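Local coordinates for protein beta-agarase D (Zobellia galactanivorans, PDB 4ASM) that hydrolyses the beta-1,4-linkages of agarose at random internal positions with retention of anomeric configuration, the chain here being its GH16 catalytic domain, at residues H187-I191 with I303-L309; P230-E234 with I244-D248; W94-I98 with S337-M343. Residues are numbered along the deposited sequence.

Contact 1: H187-I191 with I303-L309; sequences HHVFI and IDPFNYL
V189 (chi1 m) lies against the Y308 ring and the end of L309: its CG2 is 4.0 Å from Y308 CD2 and its CG1 3.7 Å from L309 CD1, filling the gap between strand 187-191 and loop 303-309. The strand is extended; the loop makes a type I turn from D304 to N307, with N307 left-handed (63/35). CA atoms lie 6.5 Å apart for V189 and D304, 5.5 Å for I191 and Y308. N307 N to D304 O (3.3 Å) closes the turn, and the D304 carboxylate (chi1 t) accepts from the next two amides, OD1 from Y308 N at 2.8 Å and OD2 from L309 N at 2.9 Å. I191 CG1 packs on Y308 CB at 3.6 Å. At the other end H187, chi1 p, donates from NE2 to I303 O at 2.9 Å; imidazole adds a polar N-H to a packing ring. One water joins F190 O (2.7 Å) and Y308 O (2.9 Å). F190, its CB away from the loop, approaches E160, the probable nucleophile, and R192, which probably binds substrate. A loop thus backs a strand that probably borders the catalytic cleft of a GH16 beta-jelly-roll.

Contact 2: P230-E234 with I244-D248; sequences PTRLE and ILDND
An antiparallel beta hairpin, strands 232-237 and 240-246 of the GH16 beta-jelly-roll, is joined here at the end away from its turn. The short axes of 232-234 and 244-246 lie 4.7 Å apart at 178°, with R232 opposite D246, L233 opposite L245 and E234 opposite I244. L233 and L245 form the hydrogen-bonded pair (CA-CA 5.2 Å): L233 N donates to L245 O and L245 N to L233 O, both at 2.9 Å. In the flanking non-hydrogen-bonded pairs, R232 CA is 4.4 Å from D246 CA and E234 CA 4.4 Å from I244 CA. CA-H...O contacts add to these, such as R232 CA to L245 O at 3.2 Å. Beyond the strands, N247 takes a positive phi (67/-74), and its N donates to T231 O at 2.7 Å.

L233 and L245 share one sheet face, where apolar chains suit the packing on F315 and V302. The other face carries R232, E234, D246 and I244. R232 is extended (t, t, t), so its guanidinium spans two acids: NH1 meets D246 OD2 at 2.9 Å, while NE and NH2 reach E234 OE2 at 2.9 and 3.0 Å. I244 CG2 lies over one face of that planar group. K295 of helix 291-297 pairs with D246 OD1, tying the network to the helix. At the open end, N247 ND2 makes a weak 3.2 Å hydrogen bond to T231 OG1.

Contact 3: W94-I98 with S337-M343; sequences WASRI and SPNAAEM
R97 and M343 bury the most surface here, joining strand 90-96 and the residues just after it to the short, weakly bonded helix about 340-343. The first segment is extended; the second enters as a loop, S337 and P338 near -56/150, then winds into the weak helix after N339. The backbones stay apart, S96 and M343 being nearest at 7.0 Å between CA atoms, so long side chains must span the gap. R97 (chi1 m, chi2 near -139°, chi3 t) grips one carbonyl with two nitrogens: NH1 and NH2 donate to P338 O at 2.8 and 2.9 Å. R97 NE is held by T118 of strand 112-125. M343 (m, m, chi3 -29°) sets CE 3.6 Å from both A95 O and S96 CA, where small A95 leaves room, while CG lies 4.0 Å from R97 NH1. N339 and E342 form a capping box, E342 N to N339 OD1 and N339 N to E342 OE1, both 2.9 Å. S96 OG is hydrogen-bonded to H83, a probable substrate-binding residue, and to R119. The P338 carbonyl is neutral, so R97 makes a two-pronged hydrogen bond from a charged donor and not a salt bridge, with methionine adding apolar packing beside it.

Overall arrangement
From the N terminus the chain first enters contact 3 with 94-98 and returns to it only at 337-343, tying strand 90-96 to the short helix 340-343 and closing the widest loop; contacts 1 and 2 fall within that span. Contact 1 ties strand 183-191 to the loop between helix 291-297 and strand 320-326, and between its segments the hairpin of contact 2 forms, with only nine residues separating its own. The three loops therefore nest and none cross. Contacts 1 and 2 adjoin, centres 13 Å apart: H187 CE1 packs 3.7 Å from L245 CD2. Contact 3 lies on the opposite side of the chain's centre, its centre 33 Å from that of contact 1, reaching the same large sheet.

Contact 1: H187-I191 with I303-L309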
# COMPACT_ATOMS: atom_id res chain seq x y z
N HIS A 187 -4.90 -5.06 0.21
CA HIS A 187 -5.12 -5.07 -1.23
C HIS A 187 -6.51 -4.49 -1.39
O HIS A 187 -7.20 -4.28 -0.42
CB HIS A 187 -5.02 -6.49 -1.82
CG HIS A 187 -6.23 -7.34 -1.54
ND1 HIS A 187 -6.31 -8.18 -0.45
CD2 HIS A 187 -7.39 -7.49 -2.23
CE1 HIS A 187 -7.47 -8.82 -0.48
NE2 HIS A 187 -8.14 -8.42 -1.55
N HIS A 188 -6.91 -4.19 -2.63
CA HIS A 188 -8.29 -3.79 -2.85
C HIS A 188 -8.79 -4.45 -4.11
O HIS A 188 -8.03 -4.66 -5.06
CB HIS A 188 -8.42 -2.28 -3.07
CG HIS A 188 -8.34 -1.43 -1.83
ND1 HIS A 188 -7.17 -1.20 -1.14
CD2 HIS A 188 -9.28 -0.67 -1.24
CE1 HIS A 188 -7.41 -0.37 -0.14
NE2 HIS A 188 -8.69 -0.02 -0.18
N VAL A 189 -10.09 -4.72 -4.13
CA VAL A 189 -10.81 -4.99 -5.38
C VAL A 189 -11.98 -4.01 -5.47
O VAL A 189 -12.61 -3.69 -4.46
CB VAL A 189 -11.25 -6.49 -5.54
CG1 VAL A 189 -10.02 -7.41 -5.61
CG2 VAL A 189 -12.25 -6.95 -4.45
N PHE A 190 -12.27 -3.57 -6.70
CA PHE A 190 -13.31 -2.54 -6.92
C PHE A 190 -14.29 -2.94 -7.99
O PHE A 190 -13.92 -3.56 -8.97
CB PHE A 190 -12.70 -1.22 -7.40
CG PHE A 190 -11.72 -0.59 -6.44
CD1 PHE A 190 -12.16 0.31 -5.47
CD2 PHE A 190 -10.35 -0.86 -6.56
CE1 PHE A 190 -11.22 0.90 -4.58
CE2 PHE A 190 -9.44 -0.27 -5.70
CZ PHE A 190 -9.88 0.60 -4.72
N ILE A 191 -15.54 -2.53 -7.80
CA ILE A 191 -16.41 -2.27 -8.94
C ILE A 191 -16.30 -0.77 -9.21
O ILE A 191 -16.43 0.04 -8.30
CB ILE A 191 -17.89 -2.61 -8.67
CG1 ILE A 191 -18.03 -4.01 -8.09
CG2 ILE A 191 -18.69 -2.52 -9.99
CD1 ILE A 191 -19.49 -4.51 -7.96
N ILE A 303 -9.85 -12.65 -0.99
CA ILE A 303 -9.46 -11.77 -2.10
C ILE A 303 -10.64 -10.89 -2.52
O ILE A 303 -10.54 -9.66 -2.50
CB ILE A 303 -8.93 -12.57 -3.33
CG1 ILE A 303 -7.74 -13.48 -2.97
CG2 ILE A 303 -8.57 -11.62 -4.50
CD1 ILE A 303 -6.55 -12.80 -2.32
N ASP A 304 -11.77 -11.53 -2.85
CA ASP A 304 -12.94 -10.85 -3.41
C ASP A 304 -14.20 -11.55 -2.86
O ASP A 304 -14.86 -12.31 -3.59
CB ASP A 304 -12.87 -10.96 -4.94
CG ASP A 304 -13.97 -10.20 -5.65
OD1 ASP A 304 -14.62 -9.37 -5.00
OD2 ASP A 304 -14.14 -10.45 -6.88
N PRO A 305 -14.51 -11.34 -1.56
CA PRO A 305 -15.62 -12.09 -0.93
C PRO A 305 -16.96 -11.80 -1.57
O PRO A 305 -17.86 -12.65 -1.48
CB PRO A 305 -15.60 -11.60 0.53
CG PRO A 305 -14.84 -10.30 0.52
CD PRO A 305 -13.82 -10.46 -0.61
N PHE A 306 -17.11 -10.62 -2.17
CA PHE A 306 -18.40 -10.16 -2.73
C PHE A 306 -18.47 -10.19 -4.27
O PHE A 306 -19.41 -9.64 -4.85
CB PHE A 306 -18.77 -8.80 -2.16
CG PHE A 306 -18.62 -8.73 -0.67
CD1 PHE A 306 -19.26 -9.66 0.14
CD2 PHE A 306 -17.81 -7.77 -0.07
CE1 PHE A 306 -19.11 -9.63 1.54
CE2 PHE A 306 -17.66 -7.73 1.33
CZ PHE A 306 -18.33 -8.65 2.13
N ASN A 307 -17.48 -10.82 -4.90
CA ASN A 307 -17.49 -11.06 -6.35
C ASN A 307 -17.48 -9.78 -7.16
O ASN A 307 -18.08 -9.71 -8.25
CB ASN A 307 -18.70 -11.93 -6.73
CG ASN A 307 -18.54 -12.56 -8.09
OD1 ASN A 307 -17.44 -12.91 -8.50
ND2 ASN A 307 -19.65 -12.70 -8.82
N TYR A 308 -16.77 -8.78 -6.66
CA TYR A 308 -16.69 -7.48 -7.35
C TYR A 308 -16.05 -7.62 -8.73
O TYR A 308 -16.39 -6.87 -9.67
CB TYR A 308 -15.88 -6.48 -6.52
CG TYR A 308 -16.56 -5.97 -5.27
CD1 TYR A 308 -17.89 -6.32 -4.96
CD2 TYR A 308 -15.87 -5.16 -4.37
CE1 TYR A 308 -18.49 -5.85 -3.78
CE2 TYR A 308 -16.44 -4.70 -3.22
CZ TYR A 308 -17.77 -5.04 -2.91
OH TYR A 308 -18.29 -4.55 -1.75
N LEU A 309 -15.11 -8.55 -8.88
CA LEU A 309 -14.36 -8.72 -10.13
C LEU A 309 -15.09 -9.61 -11.13
O LEU A 309 -14.72 -9.65 -12.33
CB LEU A 309 -12.95 -9.28 -9.87
CG LEU A 309 -12.07 -8.47 -8.91
CD1 LEU A 309 -10.71 -9.12 -8.80
CD2 LEU A 309 -11.95 -7.00 -9.38
O HOH W 1 -14.88 -4.92 -11.11

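Contact 2: P230-E234 with I244-D248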
# COMPACT_ATOMS: atom_id res chain seq x y z
N PRO A 230 -2.72 -15.79 -9.05
CA PRO A 230 -4.00 -15.08 -8.95
C PRO A 230 -4.62 -15.05 -7.54
O PRO A 230 -5.44 -14.20 -7.24
CB PRO A 230 -4.91 -15.85 -9.92
CG PRO A 230 -3.96 -16.38 -10.94
CD PRO A 230 -2.74 -16.78 -10.15
N THR A 231 -4.19 -15.96 -6.67
CA THR A 231 -4.96 -16.18 -5.49
C THR A 231 -4.08 -16.13 -4.21
O THR A 231 -4.58 -16.26 -3.09
CB THR A 231 -5.75 -17.47 -5.83
OG1 THR A 231 -7.18 -17.26 -5.91
CG2 THR A 231 -5.28 -18.66 -5.17
N ARG A 232 -2.79 -15.84 -4.36
CA ARG A 232 -1.86 -15.86 -3.21
C ARG A 232 -0.91 -14.66 -3.14
O ARG A 232 -0.21 -14.36 -4.13
CB ARG A 232 -1.07 -17.17 -3.11
CG ARG A 232 -0.12 -17.25 -1.89
CD ARG A 232 0.51 -18.62 -1.84
NE ARG A 232 1.61 -18.77 -0.87
CZ ARG A 232 1.66 -19.69 0.10
NH1 ARG A 232 0.62 -20.51 0.31
NH2 ARG A 232 2.74 -19.78 0.86
N LEU A 233 -0.88 -14.03 -1.96
CA LEU A 233 0.03 -12.91 -1.64
C LEU A 233 0.78 -13.23 -0.37
O LEU A 233 0.18 -13.76 0.57
CB LEU A 233 -0.75 -11.63 -1.37
CG LEU A 233 -1.74 -11.12 -2.41
CD1 LEU A 233 -2.48 -9.86 -1.93
CD2 LEU A 233 -1.03 -10.86 -3.76
N GLU A 234 2.06 -12.88 -0.32
CA GLU A 234 2.85 -13.04 0.91
C GLU A 234 3.50 -11.71 1.23
O GLU A 234 4.00 -11.04 0.31
CB GLU A 234 3.94 -14.08 0.72
CG GLU A 234 3.44 -15.47 0.34
CD GLU A 234 4.50 -16.36 -0.29
OE1 GLU A 234 5.66 -15.91 -0.45
OE2 GLU A 234 4.17 -17.53 -0.59
N ILE A 244 0.31 -14.24 4.95
CA ILE A 244 -0.06 -14.85 3.67
C ILE A 244 -1.57 -14.74 3.52
O ILE A 244 -2.31 -15.04 4.47
CB ILE A 244 0.33 -16.35 3.58
CG1 ILE A 244 1.80 -16.57 3.92
CG2 ILE A 244 0.05 -16.89 2.17
CD1 ILE A 244 2.20 -18.02 3.93
N LEU A 245 -2.02 -14.32 2.33
CA LEU A 245 -3.42 -14.46 1.92
C LEU A 245 -3.42 -15.50 0.83
O LEU A 245 -2.67 -15.40 -0.15
CB LEU A 245 -4.00 -13.15 1.36
CG LEU A 245 -4.92 -12.41 2.33
CD1 LEU A 245 -4.05 -11.87 3.44
CD2 LEU A 245 -5.70 -11.32 1.68
N ASP A 246 -4.22 -16.54 1.00
CA ASP A 246 -4.23 -17.61 0.02
C ASP A 246 -5.66 -18.03 -0.24
O ASP A 246 -6.21 -18.92 0.45
CB ASP A 246 -3.36 -18.78 0.48
CG ASP A 246 -3.16 -19.82 -0.61
OD1 ASP A 246 -4.08 -20.00 -1.45
OD2 ASP A 246 -2.07 -20.47 -0.64
N ASN A 247 -6.25 -17.38 -1.25
CA ASN A 247 -7.61 -17.67 -1.74
C ASN A 247 -8.73 -17.33 -0.73
O ASN A 247 -9.45 -16.34 -0.91
CB ASN A 247 -7.72 -19.13 -2.25
CG ASN A 247 -9.01 -19.40 -2.98
OD1 ASN A 247 -9.69 -20.41 -2.71
ND2 ASN A 247 -9.38 -18.52 -3.88
N ASP A 248 -8.87 -18.15 0.32
CA ASP A 248 -9.96 -18.01 1.28
C ASP A 248 -9.49 -18.15 2.73
O ASP A 248 -10.30 -18.31 3.64
CB ASP A 248 -11.13 -18.99 0.99
CG ASP A 248 -10.68 -20.43 0.90
OD1 ASP A 248 -9.49 -20.73 1.13
OD2 ASP A 248 -11.54 -21.28 0.56

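Contact 3: W94-I98 with S337-M343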
# COMPACT_ATOMS: atom_id res chain seq x y z
N TRP A 94 6.87 14.16 -0.42
CA TRP A 94 6.46 14.86 0.79
C TRP A 94 5.09 15.48 0.70
O TRP A 94 4.43 15.42 -0.34
CB TRP A 94 7.51 15.92 1.19
CG TRP A 94 7.70 17.04 0.23
CD1 TRP A 94 7.14 18.27 0.30
CD2 TRP A 94 8.56 17.04 -0.92
NE1 TRP A 94 7.59 19.07 -0.74
CE2 TRP A 94 8.46 18.33 -1.50
CE3 TRP A 94 9.41 16.09 -1.51
CZ2 TRP A 94 9.16 18.68 -2.66
CZ3 TRP A 94 10.10 16.45 -2.68
CH2 TRP A 94 9.97 17.74 -3.22
N ALA A 95 4.67 16.05 1.83
CA ALA A 95 3.40 16.73 1.94
C ALA A 95 3.64 18.14 2.45
O ALA A 95 4.61 18.38 3.17
CB ALA A 95 2.51 15.97 2.90
N SER A 96 2.73 19.04 2.08
CA SER A 96 2.75 20.41 2.59
C SER A 96 1.34 20.97 2.55
O SER A 96 0.44 20.35 1.97
CB SER A 96 3.68 21.30 1.75
OG SER A 96 3.11 21.52 0.46
N ARG A 97 1.14 22.14 3.17
CA ARG A 97 -0.14 22.82 3.09
C ARG A 97 0.07 24.28 2.73
O ARG A 97 1.05 24.91 3.18
CB ARG A 97 -0.89 22.74 4.42
CG ARG A 97 -1.27 21.33 4.84
CD ARG A 97 -2.68 21.33 5.42
NE ARG A 97 -3.14 20.01 5.85
CZ ARG A 97 -3.00 19.53 7.08
NH1 ARG A 97 -2.37 20.24 8.02
NH2 ARG A 97 -3.50 18.34 7.37
N ILE A 98 -0.86 24.82 1.95
CA ILE A 98 -0.89 26.24 1.60
C ILE A 98 -1.87 26.93 2.56
O ILE A 98 -2.99 26.44 2.73
CB ILE A 98 -1.34 26.42 0.13
CG1 ILE A 98 -0.21 26.08 -0.85
CG2 ILE A 98 -1.86 27.85 -0.12
CD1 ILE A 98 0.99 27.04 -0.86
N SER A 337 -5.43 13.77 10.63
CA SER A 337 -4.49 14.43 9.69
C SER A 337 -3.58 15.41 10.39
O SER A 337 -3.95 15.93 11.44
CB SER A 337 -5.21 15.33 8.67
OG SER A 337 -6.36 14.79 8.10
N PRO A 338 -2.43 15.74 9.77
CA PRO A 338 -1.45 16.62 10.42
C PRO A 338 -2.00 17.98 10.84
O PRO A 338 -2.87 18.53 10.17
CB PRO A 338 -0.38 16.80 9.35
CG PRO A 338 -0.44 15.51 8.59
CD PRO A 338 -1.92 15.24 8.48
N ASN A 339 -1.49 18.48 11.96
CA ASN A 339 -1.79 19.84 12.36
C ASN A 339 -0.66 20.78 11.99
O ASN A 339 0.41 20.36 11.53
CB ASN A 339 -2.14 19.90 13.83
CG ASN A 339 -1.03 19.35 14.74
OD1 ASN A 339 0.15 19.67 14.59
ND2 ASN A 339 -1.43 18.53 15.73
N ALA A 340 -0.88 22.08 12.20
CA ALA A 340 0.09 23.08 11.78
C ALA A 340 1.45 22.92 12.46
O ALA A 340 2.49 23.05 11.81
CB ALA A 340 -0.47 24.49 11.99
N ALA A 341 1.46 22.63 13.76
CA ALA A 341 2.71 22.43 14.49
C ALA A 341 3.52 21.27 13.90
O ALA A 341 4.73 21.39 13.70
CB ALA A 341 2.43 22.23 16.00
N GLU A 342 2.85 20.15 13.62
CA GLU A 342 3.52 19.00 13.01
C GLU A 342 4.07 19.33 11.64
O GLU A 342 5.15 18.87 11.29
CB GLU A 342 2.54 17.84 12.91
CG GLU A 342 2.20 17.18 14.24
CD GLU A 342 0.89 16.40 14.20
OE1 GLU A 342 0.18 16.44 13.18
OE2 GLU A 342 0.55 15.78 15.23
N MET A 343 3.32 20.11 10.86
CA MET A 343 3.73 20.49 9.51
C MET A 343 4.91 21.45 9.50
O MET A 343 5.53 21.66 8.45
CB MET A 343 2.57 21.09 8.74
CG MET A 343 1.61 20.08 8.14
SD MET A 343 2.31 19.03 6.82
CE MET A 343 3.56 20.09 6.11